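Local coordinates for nadph-flavin oxidoreductase (Vibrio harveyi, PDB 1BKJ) that catalyses the NADPH-dependent reduction of FMN to FMNH2, supplying reduced flavin to luciferase for bioluminescence, at the interface of chains A and B. Residues are numbered along the deposited sequence; one frame, centred on the assembly and turned at random. Chains: chain A/B, Nadph-flavin oxidoreductase.

The interface of chains A and B. Residues chain A 184, 186, 189, 213, 216-217; chain B 86, 89-90, 93.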
ATOM      1  N   LEU A 184      17.940 -10.753 -13.890  1.00 27.85           N
ATOM      2  CA  LEU A 184      18.443 -11.226 -12.594  1.00 27.38           C
ATOM      3  C   LEU A 184      19.733 -12.031 -12.659  1.00 27.92           C
ATOM      4  O   LEU A 184      19.873 -12.928 -13.499  1.00 28.06           O
ATOM      5  CB  LEU A 184      17.367 -12.065 -11.882  1.00 26.03           C
ATOM      6  CG  LEU A 184      17.618 -12.631 -10.476  1.00 25.19           C
ATOM      7  CD1 LEU A 184      17.700 -11.522  -9.418  1.00 25.30           C
ATOM      8  CD2 LEU A 184      16.529 -13.600 -10.135  1.00 24.16           C
ATOM      9  N   LEU A 186      21.639 -14.655 -10.735  1.00 29.87           N
ATOM     10  CA  LEU A 186      21.415 -15.683  -9.721  1.00 30.28           C
ATOM     11  C   LEU A 186      22.452 -15.760  -8.601  1.00 30.62           C
ATOM     12  O   LEU A 186      22.162 -16.297  -7.530  1.00 30.65           O
ATOM     13  CB  LEU A 186      21.181 -17.047 -10.376  1.00 29.82           C
ATOM     14  CG  LEU A 186      19.832 -17.205 -11.089  1.00 30.11           C
ATOM     15  CD1 LEU A 186      19.804 -18.486 -11.904  1.00 30.51           C
ATOM     16  CD2 LEU A 186      18.694 -17.203 -10.088  1.00 30.22           C
ATOM     17  N   ILE A 189      21.138 -13.908  -5.596  1.00 27.94           N
ATOM     18  CA  ILE A 189      20.137 -14.684  -4.878  1.00 27.48           C
ATOM     19  C   ILE A 189      20.852 -15.680  -3.950  1.00 27.50           C
ATOM     20  O   ILE A 189      20.412 -15.882  -2.818  1.00 27.54           O
ATOM     21  CB  ILE A 189      19.170 -15.403  -5.871  1.00 27.23           C
ATOM     22  CG1 ILE A 189      18.387 -14.369  -6.698  1.00 27.35           C
ATOM     23  CG2 ILE A 189      18.210 -16.338  -5.150  1.00 27.28           C
ATOM     24  CD1 ILE A 189      17.552 -13.345  -5.899  1.00 26.69           C
ATOM     25  N   SER A 213      15.094 -18.626  -1.084  1.00 24.69           N
ATOM     26  CA  SER A 213      14.634 -18.838  -2.455  1.00 24.77           C
ATOM     27  C   SER A 213      13.871 -20.126  -2.640  1.00 24.90           C
ATOM     28  O   SER A 213      12.891 -20.146  -3.379  1.00 25.67           O
ATOM     29  CB  SER A 213      15.786 -18.727  -3.463  1.00 25.06           C
ATOM     30  OG  SER A 213      16.746 -19.753  -3.299  1.00 25.12           O
ATOM     31  N   VAL A 216      10.247 -19.435  -0.657  1.00 23.60           N
ATOM     32  CA  VAL A 216       9.309 -18.569  -1.375  1.00 23.62           C
ATOM     33  C   VAL A 216       8.817 -19.072  -2.718  1.00 23.63           C
ATOM     34  O   VAL A 216       7.631 -18.948  -3.010  1.00 24.27           O
ATOM     35  CB  VAL A 216       9.794 -17.090  -1.479  1.00 23.24           C
ATOM     36  CG1 VAL A 216      10.022 -16.528  -0.083  1.00 23.23           C
ATOM     37  CG2 VAL A 216      11.036 -16.943  -2.354  1.00 23.59           C
ATOM     38  N   THR A 217       9.695 -19.698  -3.500  1.00 23.83           N
ATOM     39  CA  THR A 217       9.308 -20.224  -4.811  1.00 24.05           C
ATOM     40  C   THR A 217       8.516 -21.518  -4.693  1.00 24.64           C
ATOM     41  O   THR A 217       7.713 -21.842  -5.572  1.00 24.88           O
ATOM     42  CB  THR A 217      10.509 -20.414  -5.765  1.00 24.41           C
ATOM     43  OG1 THR A 217      11.425 -21.392  -5.243  1.00 24.54           O
ATOM     44  CG2 THR A 217      11.224 -19.086  -6.005  1.00 24.42           C
TER
ATOM     45  N   HIS B  86      11.101 -14.482  -9.046  1.00 20.29           N
ATOM     46  CA  HIS B  86      10.693 -15.783  -8.532  1.00 21.22           C
ATOM     47  C   HIS B  86      10.596 -16.824  -9.647  1.00 21.45           C
ATOM     48  O   HIS B  86      10.942 -17.992  -9.443  1.00 21.75           O
ATOM     49  CB  HIS B  86       9.340 -15.665  -7.836  1.00 22.24           C
ATOM     50  CG  HIS B  86       9.268 -14.553  -6.835  1.00 23.33           C
ATOM     51  ND1 HIS B  86       9.186 -13.225  -7.205  1.00 23.94           N
ATOM     52  CD2 HIS B  86       9.249 -14.571  -5.481  1.00 22.89           C
ATOM     53  CE1 HIS B  86       9.112 -12.475  -6.122  1.00 24.67           C
ATOM     54  NE2 HIS B  86       9.150 -13.267  -5.063  1.00 23.65           N
ATOM     55  N   ILE B  89      14.126 -17.934 -10.744  1.00 24.28           N
ATOM     56  CA  ILE B  89      14.682 -18.892  -9.778  1.00 24.58           C
ATOM     57  C   ILE B  89      14.059 -20.284  -9.980  1.00 25.51           C
ATOM     58  O   ILE B  89      14.767 -21.297  -9.988  1.00 25.66           O
ATOM     59  CB  ILE B  89      14.428 -18.416  -8.300  1.00 24.02           C
ATOM     60  CG1 ILE B  89      15.168 -17.106  -8.030  1.00 24.19           C
ATOM     61  CG2 ILE B  89      14.881 -19.476  -7.279  1.00 24.06           C
ATOM     62  CD1 ILE B  89      14.681 -16.340  -6.801  1.00 23.78           C
ATOM     63  N   ASN B  90      12.740 -20.313 -10.172  1.00 25.78           N
ATOM     64  CA  ASN B  90      11.989 -21.554 -10.343  1.00 26.56           C
ATOM     65  C   ASN B  90      10.886 -21.309 -11.364  1.00 26.99           C
ATOM     66  O   ASN B  90       9.919 -20.617 -11.070  1.00 26.71           O
ATOM     67  CB  ASN B  90      11.398 -21.956  -8.982  1.00 27.51           C
ATOM     68  CG  ASN B  90      10.640 -23.284  -8.987  1.00 28.01           C
ATOM     69  OD1 ASN B  90      10.321 -23.860 -10.030  1.00 28.25           O
ATOM     70  ND2 ASN B  90      10.326 -23.761  -7.789  1.00 28.96           N
ATOM     71  N   VAL B  93       6.697 -21.694 -10.903  1.00 24.39           N
ATOM     72  CA  VAL B  93       5.933 -20.653 -10.183  1.00 23.88           C
ATOM     73  C   VAL B  93       4.649 -20.250 -10.919  1.00 23.29           C
ATOM     74  O   VAL B  93       4.666 -19.981 -12.125  1.00 23.58           O
ATOM     75  CB  VAL B  93       6.860 -19.386  -9.911  1.00 24.14           C
ATOM     76  CG1 VAL B  93       6.069 -18.098  -9.596  1.00 24.73           C
ATOM     77  CG2 VAL B  93       7.806 -19.679  -8.759  1.00 24.23           C
TER
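A:Thr217 and B:Ile89 meet through branches set by their first torsions. In A:Thr217 the methyl CG2 stands anti to the carbonyl carbon while OG1 takes the crowded position between the backbone N and the carbonyl carbon (chi1 63°). In B:Ile89, CG1 lies anti to the carbonyl carbon, beside the backbone N, and chi2 of 163° sets CD1 anti to CA, extending that branch toward helix 186-199. The two side chains cross at about a right angle, with A:Thr217 CG2 3.9 Å from B:Ile89 CG2. The same threonine methyl sits 3.6 Å from B:His86 O, the backbone carbonyl oxygen three residues before B:Ile89 in helix 84-89.

The turned-back hydroxyl is used within its own chain: A:Thr217 OG1 donates to A:Ser213 O at 2.7 Å, the donor tilted 19° from the carbonyl plane. That bond fixes the rotation of the threonine, uses the hydroxyl as a donor inside helix 212-220 and should help keep the methyl facing chain B. Beside it, the side chain of B:Asn90 passes at a slant, its CB 3.7 Å from A:Thr217 CB. The amide nitrogen ND2 comes near the hydroxyl without bonding to it, so this polar pair meets by packing.

B:Ile89 divides its branches between two helices of chain A. Its CG2 also touches A:Ser213 CB, at 4.0 Å, on helix 212-220. Its other branch points to helix 186-199, where CD1 meets A:Ile189 CG2 tip to tip at 3.9 Å. A:Leu186 closes in on the same branch, CD2 lying 4.1 Å from B:Ile89 CG1, with A:Leu184 at the margin. B:Val93 adds a light contact near the threonine carbonyl.

The result is a small, mainly apolar patch in which B:Ile89, at the end of helix 84-89, packs against two helices of the other subunit. Repeated by the two-fold, it contributes to holding together the homodimer, whose FMN sites draw residues from both subunits.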